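Local coordinates for protein transcriptional regulator, TetR family (Thermus thermophilus, PDB 3VPR) that probably represses transcription as a homodimeric, all-helical TetR-family regulator that binds operator DNA through a helix-turn-helix motif, at residues F82-A87 against V173-H178; K60-A65 against D120-N125. All coordinates share one frame; numbering follows the deposited sequence.

Contact 1 joins helices 75-92 and 170-183, contact 2 joins helices 47-70 and 109-135, and their centres lie about 14 Å apart. Helix 75-92 carries one side of contact 1 and also reaches contact 2: His-86 ND1 lies 3.0 Å from His-122 NE2, a probable hydrogen bond, and Phe-82 CZ packs 3.2 Å from His-122 CE1. Leu-62 CD1 is also 3.5 Å from His-86 ND1. Along the chain the four segments alternate, so the two contacts interlock. Contact 2 involves helix 47-70, which follows the predicted DNA-binding helices, whereas contact 1 borders the second subunit.

Contact 1 of 2, residues F82-A87 against V173-H178; sequences FMEAHA and VARAYH
The guanidinium of Arg-175 meets the carboxylate of Glu-84 at its edge, and the imidazole of His-178 likewise has the selenium of Met-83 (selenomethionine) at its edge, 86° off the ring normal. Both pairs join helices 75-92 and 170-183 in the C-terminal helical bundle of a TetR-type regulator; the short segments run nearly antiparallel, at 154°, with axes 8.6 Å apart. Arg-175 grips side-on. Its NH1 gives a nearly straight bond of 2.6 Å to the syn lone pair of Glu-84 OE1, close to the guanidinium plane, while NE reaches Glu-84 OE2 at 2.9 Å from above the carboxylate plane, a more bent bond. The two planes are 50° apart rather than coplanar. Arg-80 forms a second salt bridge to Glu-84 OE2, so two arginines share one carboxylate, although the like charge of Glu-171 lies close to OE1.

Alongside the salt bridge the packing is close: Ala-174 CB sits 3.6 Å from Ala-87 CB and 3.7 Å from Met-83 O. The Met-83 chain bends at chi3, which places CE 3.7 Å from Tyr-177 CB. Tyr-177 also packs on Trp-161 of its own chain and on Arg-149 of the second subunit. His-178 NE2 is hydrogen-bonded to Lys-76 O, and Met-83 SE stands 3.9 Å from His-178 CB.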
loop_
_atom_site.group_PDB
_atom_site.type_symbol
_atom_site.label_atom_id
_atom_site.label_comp_id
_atom_site.label_asym_id
_atom_site.label_seq_id
_atom_site.Cartn_x
_atom_site.Cartn_y
_atom_site.Cartn_z
ATOM N N PHE A 82 -15.146 7.023 -10.496
ATOM C CA PHE A 82 -13.844 6.420 -10.676
ATOM C C PHE A 82 -13.466 5.605 -9.427
ATOM O O PHE A 82 -13.110 4.429 -9.522
ATOM C CB PHE A 82 -12.802 7.499 -10.926
ATOM C CG PHE A 82 -11.408 6.969 -11.131
ATOM C CD1 PHE A 82 -10.619 6.590 -10.047
ATOM C CD2 PHE A 82 -10.871 6.875 -12.414
ATOM C CE1 PHE A 82 -9.306 6.132 -10.243
ATOM C CE2 PHE A 82 -9.575 6.423 -12.614
ATOM C CZ PHE A 82 -8.787 6.052 -11.532
HETATM N N MSE A 83 -13.574 6.225 -8.254
HETATM C CA MSE A 83 -13.206 5.559 -7.011
HETATM C C MSE A 83 -14.044 4.314 -6.718
HETATM O O MSE A 83 -13.501 3.280 -6.314
HETATM C CB MSE A 83 -13.281 6.553 -5.850
HETATM C CG MSE A 83 -12.286 7.699 -5.983
HETATM SE SE MSE A 83 -12.465 9.080 -4.614
HETATM C CE MSE A 83 -11.739 8.069 -3.093
ATOM N N GLU A 84 -15.352 4.406 -6.933
ATOM C CA GLU A 84 -16.231 3.267 -6.687
ATOM C C GLU A 84 -16.042 2.125 -7.683
ATOM O O GLU A 84 -16.038 0.959 -7.294
ATOM C CB GLU A 84 -17.692 3.719 -6.667
ATOM C CG GLU A 84 -18.030 4.502 -5.406
ATOM C CD GLU A 84 -19.505 4.815 -5.267
ATOM O OE1 GLU A 84 -20.327 3.878 -5.337
ATOM O OE2 GLU A 84 -19.842 5.998 -5.078
ATOM N N ALA A 85 -15.884 2.455 -8.961
ATOM C CA ALA A 85 -15.672 1.438 -9.981
ATOM C C ALA A 85 -14.355 0.723 -9.673
ATOM O O ALA A 85 -14.265 -0.492 -9.787
ATOM C CB ALA A 85 -15.619 2.087 -11.380
ATOM N N HIS A 86 -13.338 1.485 -9.271
ATOM C CA HIS A 86 -12.032 0.913 -8.936
ATOM C C HIS A 86 -12.175 -0.105 -7.808
ATOM O O HIS A 86 -11.742 -1.242 -7.937
ATOM C CB HIS A 86 -11.068 2.031 -8.518
ATOM C CG HIS A 86 -9.709 1.552 -8.104
ATOM N ND1 HIS A 86 -8.551 1.973 -8.725
ATOM C CD2 HIS A 86 -9.322 0.708 -7.118
ATOM C CE1 HIS A 86 -7.511 1.408 -8.139
ATOM N NE2 HIS A 86 -7.951 0.636 -7.162
ATOM N N ALA A 87 -12.799 0.316 -6.713
ATOM C CA ALA A 87 -13.007 -0.525 -5.534
ATOM C C ALA A 87 -13.903 -1.730 -5.806
ATOM O O ALA A 87 -13.680 -2.811 -5.262
ATOM C CB ALA A 87 -13.605 0.320 -4.390
ATOM N N VAL A 173 -17.024 1.741 1.133
ATOM C CA VAL A 173 -15.829 2.301 1.751
ATOM C C VAL A 173 -15.312 3.394 0.804
ATOM O O VAL A 173 -14.941 4.494 1.225
ATOM C CB VAL A 173 -14.728 1.229 1.876
ATOM C CG1 VAL A 173 -13.424 1.873 2.330
ATOM C CG2 VAL A 173 -15.173 0.136 2.833
ATOM N N ALA A 174 -15.295 3.078 -0.485
ATOM C CA ALA A 174 -14.818 4.019 -1.490
ATOM C C ALA A 174 -15.684 5.270 -1.506
ATOM O O ALA A 174 -15.191 6.370 -1.767
ATOM C CB ALA A 174 -14.824 3.361 -2.857
ATOM N N ARG A 175 -16.973 5.106 -1.215
ATOM C CA ARG A 175 -17.882 6.246 -1.215
ATOM C C ARG A 175 -17.593 7.160 -0.027
ATOM O O ARG A 175 -17.653 8.388 -0.147
ATOM C CB ARG A 175 -19.340 5.781 -1.183
ATOM C CG ARG A 175 -20.331 6.919 -1.305
ATOM C CD ARG A 175 -21.718 6.406 -1.638
ATOM N NE ARG A 175 -21.721 5.626 -2.874
ATOM C CZ ARG A 175 -22.813 5.123 -3.442
ATOM N NH1 ARG A 175 -22.719 4.425 -4.564
ATOM N NH2 ARG A 175 -24.003 5.325 -2.890
ATOM N N ALA A 176 -17.281 6.555 1.115
ATOM C CA ALA A 176 -16.959 7.327 2.310
ATOM C C ALA A 176 -15.632 8.053 2.078
ATOM O O ALA A 176 -15.453 9.183 2.532
ATOM C CB ALA A 176 -16.864 6.414 3.524
ATOM N N TYR A 177 -14.707 7.409 1.359
ATOM C CA TYR A 177 -13.416 8.034 1.058
ATOM C C TYR A 177 -13.633 9.228 0.130
ATOM O O TYR A 177 -12.967 10.265 0.254
ATOM C CB TYR A 177 -12.460 7.048 0.373
ATOM C CG TYR A 177 -11.776 6.058 1.292
ATOM C CD1 TYR A 177 -11.553 6.352 2.636
ATOM C CD2 TYR A 177 -11.286 4.858 0.797
ATOM C CE1 TYR A 177 -10.853 5.472 3.456
ATOM C CE2 TYR A 177 -10.584 3.975 1.605
ATOM C CZ TYR A 177 -10.367 4.288 2.931
ATOM O OH TYR A 177 -9.622 3.431 3.710
ATOM N N HIS A 178 -14.576 9.086 -0.799
ATOM C CA HIS A 178 -14.856 10.167 -1.739
ATOM C C HIS A 178 -15.395 11.388 -1.013
ATOM O O HIS A 178 -14.986 12.525 -1.289
ATOM C CB HIS A 178 -15.848 9.718 -2.816
ATOM C CG HIS A 178 -16.325 10.839 -3.682
ATOM N ND1 HIS A 178 -17.485 11.536 -3.423
ATOM C CD2 HIS A 178 -15.766 11.428 -4.766
ATOM C CE1 HIS A 178 -17.620 12.505 -4.309
ATOM N NE2 HIS A 178 -16.590 12.465 -5.135
#

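Contact 2 of 2, residues K60-A65 against D120-N125; sequences KGLVAA and DRHEEN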
loop_
_atom_site.group_PDB
_atom_site.type_symbol
_atom_site.label_atom_id
_atom_site.label_comp_id
_atom_site.label_asym_id
_atom_site.label_seq_id
_atom_site.Cartn_x
_atom_site.Cartn_y
_atom_site.Cartn_z
ATOM N N LYS A 60 -6.226 -4.252 -16.991
ATOM C CA LYS A 60 -7.052 -3.826 -18.123
ATOM C C LYS A 60 -8.469 -3.579 -17.637
ATOM O O LYS A 60 -9.106 -2.605 -18.027
ATOM C CB LYS A 60 -7.066 -4.882 -19.232
ATOM C CG LYS A 60 -5.825 -4.853 -20.122
ATOM C CD LYS A 60 -5.917 -5.879 -21.258
ATOM C CE LYS A 60 -4.756 -5.739 -22.238
ATOM N NZ LYS A 60 -4.773 -6.804 -23.282
ATOM N N GLY A 61 -8.957 -4.464 -16.776
ATOM C CA GLY A 61 -10.293 -4.292 -16.243
ATOM C C GLY A 61 -10.346 -3.028 -15.405
ATOM O O GLY A 61 -11.330 -2.292 -15.425
ATOM N N LEU A 62 -9.270 -2.755 -14.676
ATOM C CA LEU A 62 -9.229 -1.565 -13.836
ATOM C C LEU A 62 -9.209 -0.311 -14.704
ATOM O O LEU A 62 -9.978 0.617 -14.489
ATOM C CB LEU A 62 -7.996 -1.613 -12.923
ATOM C CG LEU A 62 -7.905 -0.581 -11.804
ATOM C CD1 LEU A 62 -9.184 -0.628 -10.979
ATOM C CD2 LEU A 62 -6.695 -0.860 -10.930
ATOM N N VAL A 63 -8.330 -0.287 -15.698
ATOM C CA VAL A 63 -8.226 0.859 -16.594
ATOM C C VAL A 63 -9.571 1.167 -17.252
ATOM O O VAL A 63 -9.978 2.332 -17.363
ATOM C CB VAL A 63 -7.188 0.609 -17.697
ATOM C CG1 VAL A 63 -7.315 1.656 -18.792
ATOM C CG2 VAL A 63 -5.794 0.650 -17.107
ATOM N N ALA A 64 -10.261 0.130 -17.699
ATOM C CA ALA A 64 -11.552 0.344 -18.340
ATOM C C ALA A 64 -12.489 1.003 -17.337
ATOM O O ALA A 64 -13.230 1.928 -17.678
ATOM C CB ALA A 64 -12.133 -0.988 -18.818
ATOM N N ALA A 65 -12.437 0.524 -16.096
ATOM C CA ALA A 65 -13.281 1.042 -15.024
ATOM C C ALA A 65 -13.150 2.551 -14.857
ATOM O O ALA A 65 -14.145 3.247 -14.679
ATOM C CB ALA A 65 -12.944 0.342 -13.722
ATOM N N ASP A 120 0.147 3.268 -14.963
ATOM C CA ASP A 120 0.364 4.689 -15.211
ATOM C C ASP A 120 -0.837 5.306 -15.931
ATOM O O ASP A 120 -1.256 6.418 -15.605
ATOM C CB ASP A 120 1.642 4.921 -16.035
ATOM C CG ASP A 120 2.915 4.805 -15.193
ATOM O OD1 ASP A 120 2.805 4.715 -13.950
ATOM O OD2 ASP A 120 4.027 4.810 -15.768
ATOM N N ARG A 121 -1.402 4.573 -16.892
ATOM C CA ARG A 121 -2.554 5.053 -17.660
ATOM C C ARG A 121 -3.737 5.333 -16.745
ATOM O O ARG A 121 -4.460 6.325 -16.911
ATOM C CB ARG A 121 -2.942 4.013 -18.714
ATOM C CG ARG A 121 -4.031 4.427 -19.695
ATOM C CD ARG A 121 -4.137 3.367 -20.808
ATOM N NE ARG A 121 -5.150 3.672 -21.817
ATOM C CZ ARG A 121 -5.082 4.690 -22.671
ATOM N NH1 ARG A 121 -4.045 5.518 -22.651
ATOM N NH2 ARG A 121 -6.060 4.883 -23.546
ATOM N N HIS A 122 -3.932 4.446 -15.776
ATOM C CA HIS A 122 -5.015 4.579 -14.815
ATOM C C HIS A 122 -4.809 5.842 -13.962
ATOM O O HIS A 122 -5.748 6.596 -13.711
ATOM C CB HIS A 122 -5.052 3.339 -13.916
ATOM C CG HIS A 122 -6.282 3.235 -13.070
ATOM N ND1 HIS A 122 -7.553 3.214 -13.606
ATOM C CD2 HIS A 122 -6.435 3.089 -11.732
ATOM C CE1 HIS A 122 -8.436 3.056 -12.634
ATOM N NE2 HIS A 122 -7.783 2.975 -11.487
ATOM N N GLU A 123 -3.572 6.058 -13.519
ATOM C CA GLU A 123 -3.235 7.216 -12.699
ATOM C C GLU A 123 -3.415 8.496 -13.514
ATOM O O GLU A 123 -3.850 9.527 -12.995
ATOM C CB GLU A 123 -1.791 7.090 -12.187
ATOM C CG GLU A 123 -1.269 8.320 -11.458
ATOM C CD GLU A 123 -0.165 7.988 -10.468
ATOM O OE1 GLU A 123 0.643 7.076 -10.745
ATOM O OE2 GLU A 123 -0.096 8.645 -9.411
ATOM N N GLU A 124 -3.095 8.419 -14.802
ATOM C CA GLU A 124 -3.238 9.571 -15.692
ATOM C C GLU A 124 -4.713 9.919 -15.936
ATOM O O GLU A 124 -5.058 11.090 -16.078
ATOM C CB GLU A 124 -2.520 9.307 -17.020
ATOM C CG GLU A 124 -2.558 10.480 -17.991
ATOM C CD GLU A 124 -2.105 11.790 -17.356
ATOM O OE1 GLU A 124 -0.984 11.827 -16.792
ATOM O OE2 GLU A 124 -2.874 12.781 -17.423
ATOM N N ASN A 125 -5.587 8.915 -15.972
ATOM C CA ASN A 125 -7.011 9.193 -16.171
ATOM C C ASN A 125 -7.573 9.882 -14.925
ATOM O O ASN A 125 -8.458 10.746 -15.017
ATOM C CB ASN A 125 -7.802 7.907 -16.434
ATOM C CG ASN A 125 -7.558 7.341 -17.824
ATOM O OD1 ASN A 125 -7.375 8.092 -18.780
ATOM N ND2 ASN A 125 -7.572 6.011 -17.945
HETATM O O HOH W 1 -8.712 4.445 -16.023
#
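Leu-62 lies over one face of the His-122 imidazole, the tight half of a nearly parallel helix pair in the all-helical TetR-type bundle. Helix 47-70 and helix 109-135 run at 13° to each other in these segments, with axes 9.2 Å apart, and Val-63 and His-122 are the residues whose CA atoms come closest. The geometry fits a CH-pi contact: Leu-62 CG stands 3.8 Å from the centroid of the His-122 ring, 21° off its normal and offset toward the rim. The CG of His-122 is anti to its backbone N (chi1 -169°), and its CB points toward helix 47-70. The ring's CE1 comes 3.4 Å from Leu-62 O, and both methyls of Leu-62 also lie near NE2. That nitrogen has its polar partner outside the pair, in His-86 ND1, and the ring of Phe-82 stacks on His-122, so helix 75-92 adds to the enclosure of the imidazole.

Toward Arg-121 and Asn-125 the fit is looser. Val-63 CG1 comes nearest to the exposed Arg-121, 4.1 Å from its CD, the two side chains crossing at about a right angle, and the guanidinium forms a long, weak ion pair with Glu-67. Asn-125 ND2 remains 4.4 Å from Val-63 O, too far for a direct bond, and a water molecule spans the separation. This water donates to Val-63 O and accepts from Asn-125 ND2, while its third partner is His-122 ND1. One water thus ties the Val-63 carbonyl to two side chains of the facing helix, and both nitrogens of His-122 have polar partners. The three water contacts measure 2.8 Å to Val-63 O, 2.9 Å to His-122 ND1 and 2.7 Å to Asn-125 ND2.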